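Local coordinates for protein glutamine cyclotransferase (Zymomonas mobilis, PDB 3NOL) that catalyses the cyclisation of amino-terminal glutamine to pyroglutamate with release of ammonia, as a calcium-containing beta-propeller glutaminyl cyclase, at residues Q32-Y37 with E251-Q256; P38-A43 with T59-R64; Q119-N124 with E154-V159; L148-P153 with R160-T165. All coordinates share one frame; numbering follows the deposited sequence.

Contact 1 (Q32-Y37 with E251-Q256); sequences QIVHSY and EITLTQ
Gln32 and Thr253 face each other as a hydrogen-bonded antiparallel pair: Gln32 N donates to Thr253 O at 3.0 Å, and Thr253 N returns the bond to Gln32 O. Ile33 and Ile252 form the next, non-hydrogen-bonded pair, where Ile252 CA comes within 3.2 Å of Gln32 O in a CA-H...O contact. One residue on, the register slips. Val34 and His35 both lie opposite Glu251, a classic beta bulge; Val34 N makes the shorter bond to Glu251 O (2.7 Å), His35 N only a weak one, and Glu251 N closes the pattern on His35 O.

This pairing of strand 28-38, near the N-terminus, with the last strand, 248-256, is the closure that fastens the ends of a beta-propeller chain in one sheet.

Side-chain hydrogen bonds continue the pairing outside the backbone. The Gln32 chain, turned about its CB-CG bond (chi2 83°), lays its amide across two threonines: Thr253 OG1 donates to OE1 at 2.7 Å, and NE2 donates to Thr255 OG1 at 2.8 Å. A glutamine suits this place because one amide both accepts and donates; an alanine here would probably leave both threonine hydroxyls without this shared partner and the strand end less firmly held.

Among charged and aromatic groups, Glu251 runs out fully extended, bringing OE2 to the edge of the His35 ring, 3.1 Å from CD2. The Tyr37 ring is nearly coplanar with the carboxylate, and a water joins Tyr37 OH to OE2. Apolar contact is lighter: Val34 CG2 meets Thr253 CG2 at 3.7 Å.

Contact 2 (P38-A43 with T59-R64); sequences PHDTKA and TGLNGR
Ala43 and Leu61 meet at the close-packed centre of this contact, where small and branched side chains fit against a bare backbone. Leu61 CD2 reaches to 3.4 Å from Lys42 O and 3.8 Å from Ala43 CA, so a methyl branch covers the peptide linking those two residues. Deeper in, Thr59 CG2 lies 3.7 Å from Ala43 CB in one of two conformers of the threonine. Alanine suits this buried spot, its single methyl leaving room for the Leu61 branch.

The outer side is looser and relies on water. A water donates to Lys42 O at 2.6 Å and accepts from Asn62 N at 2.9 Å, bridging two turns that share no direct hydrogen bond. One is the type I turn from Asp40 to Ala43, reinforced by an Asx turn in which Asp40 OD1 takes the N-H of Lys42 from above the carboxylate plane. The other is the type I' turn from Leu61 to Arg64; its corners need positive phi, which Asn62 (39°) and Gly63 (95°) tolerate well.

The 38-43 loop joins strand 28-38 to strand 44-51, while 59-64 turns from strand 54-61 into strand 64-70, whose Arg68 forms a salt bridge with Asp40.

Contact 3 (Q119-N124 with E154-V159); sequences QVRSFN and ESLTPV. With GOL (glycerol), chain E.
Phe123 and Leu156 mark the nearest approach of the two backbones, with their CA atoms 7.3 Å apart, too far for strand pairing, so side chains and a water make the junction.

Arg121 runs out straight, CG anti to the backbone N (chi1 -175°) and the chain extended to NE, so that its guanidinium reaches the far segment. There NH1 and NH2 grip one atom end-on: Glu154 O lies in the guanidinium plane, 2.9 Å from NH1 and 3.1 Å from NH2. Arginine suits the place because it combines a long reach with two adjacent N-H groups that can share a single carbonyl oxygen, each bond somewhat bent.

Leu156 comes from the opposite direction and sets CD1 over the centre of one guanidinium face, 3.5 Å from NH1. The same methyl lies over the Phe123 face, offset toward the rim, in a CH-pi contact, 3.8 Å from the centroid and 23° off the ring normal. One leucine branch is thus shared between a flat cation and an aromatic face.

Beside the exposed Glu154, a glycerol, probably from the crystallisation liquor, accepts from Arg121 NH1 at its O3 and donates from its O1 to Glu154 OE2. A water bridges the other end of the contact, giving a hydrogen bond to each of Asn124 O and Leu156 O.

Strand 119-124 is an edge strand of its four-stranded antiparallel sheet, paired inward with strand 108-113, and segment 154-159 carries the loop after strand 147-151 and the first residues of strand 158-166 in the next sheet: a contact between neighbouring propeller blades.

Contact 4 (L148-P153 with R160-T165); sequences LRFLDP and RTITVT
Phe150 and Arg160 lie side by side on one face of a hairpin, their backbones joined by a nearly straight bond from Phe150 N to Arg160 O (2.9 Å, 175° at the hydrogen); the return bond, from Arg160 N to Phe150 O, is weak.

Followed outward, Phe150 CB lies 3.7 Å from Arg160 O and beside Arg160 CB. CG and CD2 remain beside that methylene, with the same oxygen at the ring edge. CE2 meets Ile162 CD1 at the edge, 3.8 Å away. At the tip, CZ lies 3.4 Å under Arg160 NH2, the arginine, bent at chi2 and chi3, folding its guanidinium back over the ring. The two planes are 28° apart and the centres 4.4 Å, a stacked cation-pi pair; NH2 also bonds to Pro199 O.

Strands 147-151 and 158-166 form this antiparallel hairpin within a propeller sheet, with Leu148 and Ile162 exchanging backbone bonds as the other hydrogen-bonded pair. Phenylalanine suits its position by offering a flat face to the cation and an edge to an aliphatic chain; with an alanine at this point, the guanidinium would probably lose its stacking partner and a gap would open beside Ile162.

Leu148 extends the apolar row along this face, its CD1 meeting Val164 CG2 at 3.7 Å. On the reverse face Arg149 lies alongside Thr161 and carries its tip away to the backbone O of Asp126 and a salt bridge with Asp143.

Along the chain, contact 2 comes before the interleaved contacts 3 and 4, and contact 1 spans them all by pairing strands 28-38 and 248-256. Contacts 1 and 2 follow directly in sequence, yet their centres are about 23 Å apart. The centres of contacts 3 and 4 are about 15 Å apart, and their segments touch, sharing strand 158-166: contact 4 is the hairpin within one sheet, while contact 3 joins its connecting loop to strand 119-124 of another. Contacts 1 and 3 lie on opposite sides of the chain's centre, about 35 Å between centres. Together they sample hairpin pairing, packing between neighbouring sheets and ring closure in a beta-propeller arranged around its calcium ion.

Contact 1 (Q32-Y37 with E251-Q256)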
# COMPACT_ATOMS: atom_id res chain seq x y z
N GLN A 32 -5.02 17.87 -4.64
CA GLN A 32 -5.08 18.39 -6.01
C GLN A 32 -4.50 17.32 -6.94
O GLN A 32 -3.38 16.82 -6.70
CB GLN A 32 -4.25 19.67 -6.17
CG GLN A 32 -4.64 20.81 -5.24
CD GLN A 32 -4.01 20.68 -3.87
OE1 GLN A 32 -2.80 20.44 -3.73
NE2 GLN A 32 -4.83 20.84 -2.83
N ILE A 33 -5.25 16.96 -7.97
CA ILE A 33 -4.78 15.99 -8.96
C ILE A 33 -3.80 16.66 -9.91
O ILE A 33 -4.14 17.66 -10.56
CB ILE A 33 -5.94 15.36 -9.78
CG1 ILE A 33 -6.86 14.56 -8.85
CG2 ILE A 33 -5.39 14.50 -10.92
CD1 ILE A 33 -8.16 14.08 -9.48
N VAL A 34 -2.58 16.13 -9.96
CA VAL A 34 -1.54 16.61 -10.89
C VAL A 34 -1.66 15.91 -12.25
O VAL A 34 -1.61 16.57 -13.31
CB VAL A 34 -0.11 16.39 -10.31
CG1 VAL A 34 0.95 16.97 -11.27
CG2 VAL A 34 0.02 17.03 -8.93
N HIS A 35 -1.80 14.58 -12.20
CA HIS A 35 -2.05 13.72 -13.36
C HIS A 35 -2.93 12.55 -12.94
O HIS A 35 -2.92 12.15 -11.77
CB HIS A 35 -0.75 13.14 -13.93
CG HIS A 35 0.24 14.17 -14.37
ND1 HIS A 35 -0.02 15.05 -15.40
CD2 HIS A 35 1.49 14.46 -13.93
CE1 HIS A 35 1.02 15.85 -15.57
NE2 HIS A 35 1.95 15.51 -14.70
N SER A 36 -3.68 12.01 -13.90
CA SER A 36 -4.37 10.73 -13.73
C SER A 36 -3.77 9.77 -14.74
O SER A 36 -3.60 10.13 -15.91
CB SER A 36 -5.87 10.86 -14.03
OG SER A 36 -6.45 11.85 -13.20
N TYR A 37 -3.44 8.57 -14.29
CA TYR A 37 -2.90 7.52 -15.14
C TYR A 37 -3.84 6.32 -15.16
O TYR A 37 -4.53 6.08 -14.17
CB TYR A 37 -1.52 7.10 -14.63
CG TYR A 37 -0.52 8.22 -14.70
CD1 TYR A 37 -0.10 8.72 -15.94
CD2 TYR A 37 -0.03 8.82 -13.55
CE1 TYR A 37 0.82 9.77 -16.01
CE2 TYR A 37 0.87 9.88 -13.61
CZ TYR A 37 1.29 10.34 -14.86
OH TYR A 37 2.19 11.39 -14.92
N GLU A 251 -1.85 10.98 -9.34
CA GLU A 251 -0.71 11.67 -8.75
C GLU A 251 -1.28 12.94 -8.12
O GLU A 251 -1.90 13.76 -8.82
CB GLU A 251 0.31 11.99 -9.83
CG GLU A 251 1.47 12.80 -9.32
CD GLU A 251 2.46 13.19 -10.43
OE1 GLU A 251 3.32 14.05 -10.15
OE2 GLU A 251 2.37 12.64 -11.55
N ILE A 252 -1.10 13.07 -6.81
CA ILE A 252 -1.73 14.17 -6.06
C ILE A 252 -0.75 14.99 -5.24
O ILE A 252 0.25 14.48 -4.74
CB ILE A 252 -2.85 13.67 -5.09
CG1 ILE A 252 -2.29 12.66 -4.05
CG2 ILE A 252 -4.04 13.12 -5.86
CD1 ILE A 252 -3.32 12.36 -2.91
N THR A 253 -1.06 16.27 -5.09
CA THR A 253 -0.41 17.10 -4.06
C THR A 253 -1.41 17.33 -2.91
O THR A 253 -2.61 17.09 -3.06
CB THR A 253 0.13 18.43 -4.64
OG1 THR A 253 -0.95 19.14 -5.26
CG2 THR A 253 1.26 18.18 -5.69
N LEU A 254 -0.88 17.76 -1.76
CA LEU A 254 -1.69 17.96 -0.54
C LEU A 254 -1.60 19.39 -0.08
O LEU A 254 -0.53 20.00 -0.14
CB LEU A 254 -1.18 17.05 0.59
CG LEU A 254 -1.19 15.57 0.28
CD1 LEU A 254 -0.61 14.83 1.49
CD2 LEU A 254 -2.63 15.13 -0.03
N THR A 255 -2.73 19.92 0.38
CA THR A 255 -2.76 21.22 1.05
C THR A 255 -3.59 21.13 2.31
O THR A 255 -4.68 20.54 2.30
CB THR A 255 -3.34 22.34 0.16
OG1 THR A 255 -4.65 21.98 -0.29
CG2 THR A 255 -2.44 22.60 -1.04
N GLN A 256 -3.10 21.75 3.38
CA GLN A 256 -3.82 21.71 4.65
C GLN A 256 -5.10 22.52 4.53
O GLN A 256 -5.10 23.66 4.06
CB GLN A 256 -2.96 22.22 5.82
CG GLN A 256 -3.69 22.08 7.16
CD GLN A 256 -2.91 22.61 8.35
OE1 GLN A 256 -1.69 22.73 8.31
NE2 GLN A 256 -3.62 22.93 9.42
O HOH W 1 4.34 12.27 -13.29

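Contact 2 (P38-A43 with T59-R64)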
# COMPACT_ATOMS: atom_id res chain seq x y z
N PRO A 38 -3.90 5.57 -16.28
CA PRO A 38 -4.81 4.43 -16.33
C PRO A 38 -4.49 3.37 -15.26
O PRO A 38 -3.31 3.05 -15.02
CB PRO A 38 -4.56 3.83 -17.72
CG PRO A 38 -3.90 4.87 -18.50
CD PRO A 38 -3.16 5.75 -17.55
N HIS A 39 -5.53 2.86 -14.61
CA HIS A 39 -5.39 1.69 -13.73
C HIS A 39 -6.36 0.60 -14.18
O HIS A 39 -7.45 0.87 -14.72
CB HIS A 39 -5.63 2.07 -12.26
CG HIS A 39 -5.42 0.94 -11.29
ND1 HIS A 39 -6.47 0.33 -10.65
CD2 HIS A 39 -4.29 0.32 -10.84
CE1 HIS A 39 -6.01 -0.62 -9.85
NE2 HIS A 39 -4.69 -0.65 -9.95
N ASP A 40 -5.92 -0.65 -14.00
CA ASP A 40 -6.68 -1.83 -14.43
C ASP A 40 -7.97 -1.93 -13.60
O ASP A 40 -7.92 -2.08 -12.37
CB ASP A 40 -5.77 -3.06 -14.23
CG ASP A 40 -6.40 -4.36 -14.71
OD1 ASP A 40 -7.63 -4.39 -15.02
OD2 ASP A 40 -5.65 -5.35 -14.73
N THR A 41 -9.11 -1.85 -14.27
CA THR A 41 -10.41 -1.88 -13.56
C THR A 41 -10.78 -3.27 -13.06
O THR A 41 -11.80 -3.43 -12.39
CB THR A 41 -11.57 -1.31 -14.42
OG1 THR A 41 -11.62 -1.99 -15.68
CG2 THR A 41 -11.42 0.19 -14.63
N LYS A 42 -9.97 -4.27 -13.38
CA LYS A 42 -10.16 -5.61 -12.85
C LYS A 42 -9.17 -5.93 -11.71
O LYS A 42 -9.19 -7.02 -11.14
CB LYS A 42 -10.06 -6.66 -13.99
CG LYS A 42 -11.22 -6.56 -15.00
CD LYS A 42 -11.23 -7.75 -15.95
CE LYS A 42 -12.47 -7.73 -16.83
NZ LYS A 42 -12.53 -6.50 -17.67
N ALA A 43 -8.34 -4.95 -11.36
CA ALA A 43 -7.26 -5.16 -10.40
C ALA A 43 -7.70 -4.77 -8.99
O ALA A 43 -7.82 -3.57 -8.69
CB ALA A 43 -5.99 -4.35 -10.80
N THR A 59 -2.02 -7.69 -6.83
CA THR A 59 -3.43 -7.63 -7.27
C THR A 59 -4.15 -8.94 -7.14
O THR A 59 -3.59 -10.01 -7.44
CB THR A 59 -3.58 -7.22 -8.78
OG1 THR A 59 -2.88 -8.14 -9.63
CG2 THR A 59 -3.09 -5.82 -9.02
N GLY A 60 -5.41 -8.87 -6.71
CA GLY A 60 -6.32 -9.98 -6.85
C GLY A 60 -6.89 -9.77 -8.24
O GLY A 60 -7.12 -8.61 -8.70
N LEU A 61 -7.01 -10.88 -8.96
CA LEU A 61 -7.53 -10.85 -10.32
C LEU A 61 -8.43 -12.04 -10.40
O LEU A 61 -7.95 -13.19 -10.39
CB LEU A 61 -6.38 -10.97 -11.35
CG LEU A 61 -5.45 -9.75 -11.44
CD1 LEU A 61 -4.23 -10.03 -12.32
CD2 LEU A 61 -6.24 -8.53 -11.95
N ASN A 62 -9.74 -11.78 -10.40
CA ASN A 62 -10.75 -12.86 -10.59
C ASN A 62 -10.42 -14.20 -9.87
O ASN A 62 -10.33 -15.28 -10.53
CB ASN A 62 -10.98 -13.08 -12.10
CG ASN A 62 -12.20 -13.96 -12.38
OD1 ASN A 62 -13.06 -14.13 -11.53
ND2 ASN A 62 -12.28 -14.50 -13.60
N GLY A 63 -10.20 -14.13 -8.55
CA GLY A 63 -10.02 -15.34 -7.70
C GLY A 63 -8.59 -15.78 -7.43
O GLY A 63 -8.35 -16.62 -6.55
N ARG A 64 -7.63 -15.23 -8.19
CA ARG A 64 -6.21 -15.59 -8.06
C ARG A 64 -5.43 -14.32 -7.79
O ARG A 64 -5.98 -13.23 -7.86
CB ARG A 64 -5.70 -16.32 -9.33
CG ARG A 64 -6.21 -17.77 -9.47
CD ARG A 64 -5.61 -18.70 -8.42
NE ARG A 64 -4.18 -18.99 -8.64
CZ ARG A 64 -3.71 -19.89 -9.50
NH1 ARG A 64 -2.39 -20.05 -9.63
NH2 ARG A 64 -4.54 -20.63 -10.26
O HOH W 2 -10.52 -9.21 -11.41

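Contact 3 (Q119-N124 with E154-V159)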
# COMPACT_ATOMS: atom_id res chain seq x y z
N GLN A 119 11.08 -16.62 -6.62
CA GLN A 119 10.91 -16.78 -5.16
C GLN A 119 12.19 -17.34 -4.55
O GLN A 119 12.76 -18.33 -5.06
CB GLN A 119 9.71 -17.68 -4.83
CG GLN A 119 9.59 -18.05 -3.35
CD GLN A 119 8.39 -18.94 -3.07
OE1 GLN A 119 7.41 -18.92 -3.81
NE2 GLN A 119 8.46 -19.73 -2.00
N VAL A 120 12.65 -16.68 -3.48
CA VAL A 120 13.88 -17.11 -2.78
C VAL A 120 13.68 -17.52 -1.30
O VAL A 120 14.54 -18.19 -0.71
CB VAL A 120 15.01 -16.06 -2.89
CG1 VAL A 120 15.46 -15.91 -4.36
CG2 VAL A 120 14.60 -14.69 -2.27
N ARG A 121 12.53 -17.16 -0.73
CA ARG A 121 12.27 -17.43 0.68
C ARG A 121 10.78 -17.39 0.97
O ARG A 121 10.02 -16.69 0.28
CB ARG A 121 13.01 -16.40 1.54
CG ARG A 121 12.95 -16.59 3.04
CD ARG A 121 13.76 -15.49 3.69
NE ARG A 121 13.77 -15.61 5.15
CZ ARG A 121 14.37 -14.75 5.98
NH1 ARG A 121 15.02 -13.69 5.49
NH2 ARG A 121 14.34 -14.95 7.29
N SER A 122 10.37 -18.20 1.96
CA SER A 122 9.09 -18.01 2.63
C SER A 122 9.36 -17.83 4.12
O SER A 122 10.31 -18.41 4.67
CB SER A 122 8.14 -19.20 2.41
OG SER A 122 6.85 -18.88 2.92
N PHE A 123 8.52 -17.04 4.78
CA PHE A 123 8.67 -16.80 6.20
C PHE A 123 7.31 -16.77 6.88
O PHE A 123 6.32 -16.37 6.25
CB PHE A 123 9.45 -15.50 6.47
CG PHE A 123 8.73 -14.24 6.03
CD1 PHE A 123 8.04 -13.45 6.97
CD2 PHE A 123 8.73 -13.84 4.68
CE1 PHE A 123 7.38 -12.28 6.56
CE2 PHE A 123 8.08 -12.66 4.26
CZ PHE A 123 7.40 -11.89 5.21
N ASN A 124 7.26 -17.19 8.14
CA ASN A 124 6.01 -17.15 8.90
C ASN A 124 5.88 -15.84 9.67
O ASN A 124 6.88 -15.21 10.03
CB ASN A 124 5.88 -18.34 9.86
CG ASN A 124 5.69 -19.65 9.14
OD1 ASN A 124 5.23 -19.70 7.98
ND2 ASN A 124 6.06 -20.74 9.81
N GLU A 154 16.23 -8.88 8.15
CA GLU A 154 16.90 -10.17 7.99
C GLU A 154 16.09 -11.32 8.58
O GLU A 154 15.81 -12.30 7.89
CB GLU A 154 18.33 -10.10 8.53
CG GLU A 154 19.22 -9.17 7.65
CD GLU A 154 19.31 -9.63 6.18
OE1 GLU A 154 19.91 -10.71 5.93
OE2 GLU A 154 18.77 -8.94 5.27
N SER A 155 15.70 -11.20 9.84
CA SER A 155 14.96 -12.28 10.51
C SER A 155 13.49 -12.29 10.10
O SER A 155 12.81 -13.32 10.22
CB SER A 155 15.05 -12.17 12.04
OG SER A 155 14.42 -10.97 12.51
N LEU A 156 13.01 -11.12 9.66
CA LEU A 156 11.62 -10.88 9.28
C LEU A 156 10.70 -11.19 10.46
O LEU A 156 9.65 -11.82 10.29
CB LEU A 156 11.22 -11.67 8.02
CG LEU A 156 11.97 -11.24 6.73
CD1 LEU A 156 11.80 -12.31 5.63
CD2 LEU A 156 11.52 -9.83 6.25
N THR A 157 11.14 -10.78 11.65
CA THR A 157 10.36 -10.92 12.86
C THR A 157 10.21 -9.54 13.48
O THR A 157 11.08 -8.68 13.27
CB THR A 157 11.04 -11.89 13.85
OG1 THR A 157 12.34 -11.38 14.22
CG2 THR A 157 11.18 -13.29 13.22
N PRO A 158 9.12 -9.32 14.25
CA PRO A 158 8.88 -8.00 14.83
C PRO A 158 9.87 -7.62 15.95
O PRO A 158 10.09 -8.37 16.89
CB PRO A 158 7.42 -8.06 15.33
CG PRO A 158 6.97 -9.49 15.22
CD PRO A 158 8.08 -10.31 14.60
N VAL A 159 10.47 -6.45 15.82
CA VAL A 159 11.37 -5.93 16.87
C VAL A 159 10.78 -4.71 17.59
O VAL A 159 11.31 -4.30 18.64
CB VAL A 159 12.77 -5.61 16.30
CG1 VAL A 159 13.49 -6.89 15.85
CG2 VAL A 159 12.68 -4.59 15.16
C1 GOL E . 15.47 -9.27 2.99
O1 GOL E . 16.85 -8.96 2.78
C2 GOL E . 15.28 -10.73 3.40
O2 GOL E . 16.00 -11.02 4.59
C3 GOL E . 15.77 -11.64 2.28
O3 GOL E . 15.27 -12.91 2.56
O HOH W 3 7.29 -12.76 11.35

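Contact 4 (L148-P153 with R160-T165)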
# COMPACT_ATOMS: atom_id res chain seq x y z
N LEU A 148 0.67 -1.82 14.36
CA LEU A 148 1.71 -1.92 13.33
C LEU A 148 2.95 -2.62 13.89
O LEU A 148 3.33 -2.41 15.05
CB LEU A 148 2.13 -0.52 12.83
CG LEU A 148 1.08 0.34 12.11
CD1 LEU A 148 1.68 1.73 11.75
CD2 LEU A 148 0.60 -0.40 10.85
N ARG A 149 3.60 -3.43 13.06
CA ARG A 149 4.80 -4.16 13.46
C ARG A 149 5.96 -3.76 12.58
O ARG A 149 5.82 -3.71 11.34
CB ARG A 149 4.58 -5.66 13.34
CG ARG A 149 3.70 -6.22 14.41
CD ARG A 149 3.32 -7.65 14.06
NE ARG A 149 2.09 -7.75 13.28
CZ ARG A 149 1.63 -8.88 12.72
NH1 ARG A 149 0.48 -8.87 12.07
NH2 ARG A 149 2.33 -10.01 12.81
N PHE A 150 7.08 -3.47 13.23
CA PHE A 150 8.34 -3.16 12.55
C PHE A 150 9.16 -4.43 12.54
O PHE A 150 9.53 -4.92 13.62
CB PHE A 150 9.10 -2.07 13.30
CG PHE A 150 8.44 -0.72 13.27
CD1 PHE A 150 8.98 0.32 12.50
CD2 PHE A 150 7.29 -0.47 14.03
CE1 PHE A 150 8.38 1.59 12.48
CE2 PHE A 150 6.67 0.78 14.00
CZ PHE A 150 7.21 1.82 13.24
N LEU A 151 9.45 -4.94 11.34
CA LEU A 151 10.21 -6.17 11.19
C LEU A 151 11.69 -5.92 10.96
O LEU A 151 12.06 -5.05 10.16
CB LEU A 151 9.66 -7.02 10.03
CG LEU A 151 8.14 -7.32 9.95
CD1 LEU A 151 7.82 -8.26 8.77
CD2 LEU A 151 7.56 -7.88 11.24
N ASP A 152 12.53 -6.70 11.64
CA ASP A 152 13.95 -6.77 11.29
C ASP A 152 13.99 -7.37 9.88
O ASP A 152 13.38 -8.39 9.66
CB ASP A 152 14.71 -7.68 12.24
CG ASP A 152 16.17 -7.78 11.86
OD1 ASP A 152 16.54 -8.68 11.11
OD2 ASP A 152 16.93 -6.90 12.30
N PRO A 153 14.67 -6.71 8.93
CA PRO A 153 14.61 -7.16 7.52
C PRO A 153 15.34 -8.48 7.25
O PRO A 153 15.09 -9.12 6.23
CB PRO A 153 15.28 -6.01 6.75
CG PRO A 153 15.49 -4.90 7.77
CD PRO A 153 15.50 -5.51 9.11
N ARG A 160 9.75 -4.11 17.00
CA ARG A 160 8.95 -3.04 17.64
C ARG A 160 7.48 -3.20 17.23
O ARG A 160 7.17 -3.59 16.11
CB ARG A 160 9.41 -1.64 17.25
CG ARG A 160 9.65 -0.73 18.46
CD ARG A 160 8.93 0.64 18.46
NE ARG A 160 9.15 1.42 17.25
CZ ARG A 160 8.67 2.64 17.02
NH1 ARG A 160 7.95 3.31 17.91
NH2 ARG A 160 8.94 3.21 15.86
N THR A 161 6.59 -2.90 18.16
CA THR A 161 5.16 -3.03 17.91
C THR A 161 4.52 -1.80 18.50
O THR A 161 4.77 -1.45 19.68
CB THR A 161 4.62 -4.33 18.55
OG1 THR A 161 5.33 -5.47 18.03
CG2 THR A 161 3.14 -4.51 18.31
N ILE A 162 3.70 -1.11 17.69
CA ILE A 162 3.02 0.11 18.17
C ILE A 162 1.52 0.03 17.88
O ILE A 162 1.10 -0.68 16.97
CB ILE A 162 3.62 1.41 17.56
CG1 ILE A 162 3.35 1.50 16.05
CG2 ILE A 162 5.13 1.52 17.93
CD1 ILE A 162 3.82 2.82 15.37
N THR A 163 0.74 0.76 18.68
CA THR A 163 -0.70 0.80 18.54
C THR A 163 -1.07 2.18 18.03
O THR A 163 -0.69 3.21 18.64
CB THR A 163 -1.41 0.47 19.87
OG1 THR A 163 -1.03 -0.85 20.31
CG2 THR A 163 -2.93 0.49 19.71
N VAL A 164 -1.80 2.21 16.92
CA VAL A 164 -2.13 3.48 16.28
C VAL A 164 -3.39 4.08 16.89
O VAL A 164 -4.39 3.37 17.10
CB VAL A 164 -2.25 3.35 14.73
CG1 VAL A 164 -2.66 4.68 14.11
CG2 VAL A 164 -0.91 2.85 14.14
N THR A 165 -3.33 5.38 17.16
CA THR A 165 -4.45 6.09 17.79
C THR A 165 -4.76 7.39 17.06
O THR A 165 -3.86 8.05 16.53
CB THR A 165 -4.22 6.38 19.30
OG1 THR A 165 -3.10 7.26 19.47
CG2 THR A 165 -4.01 5.06 20.11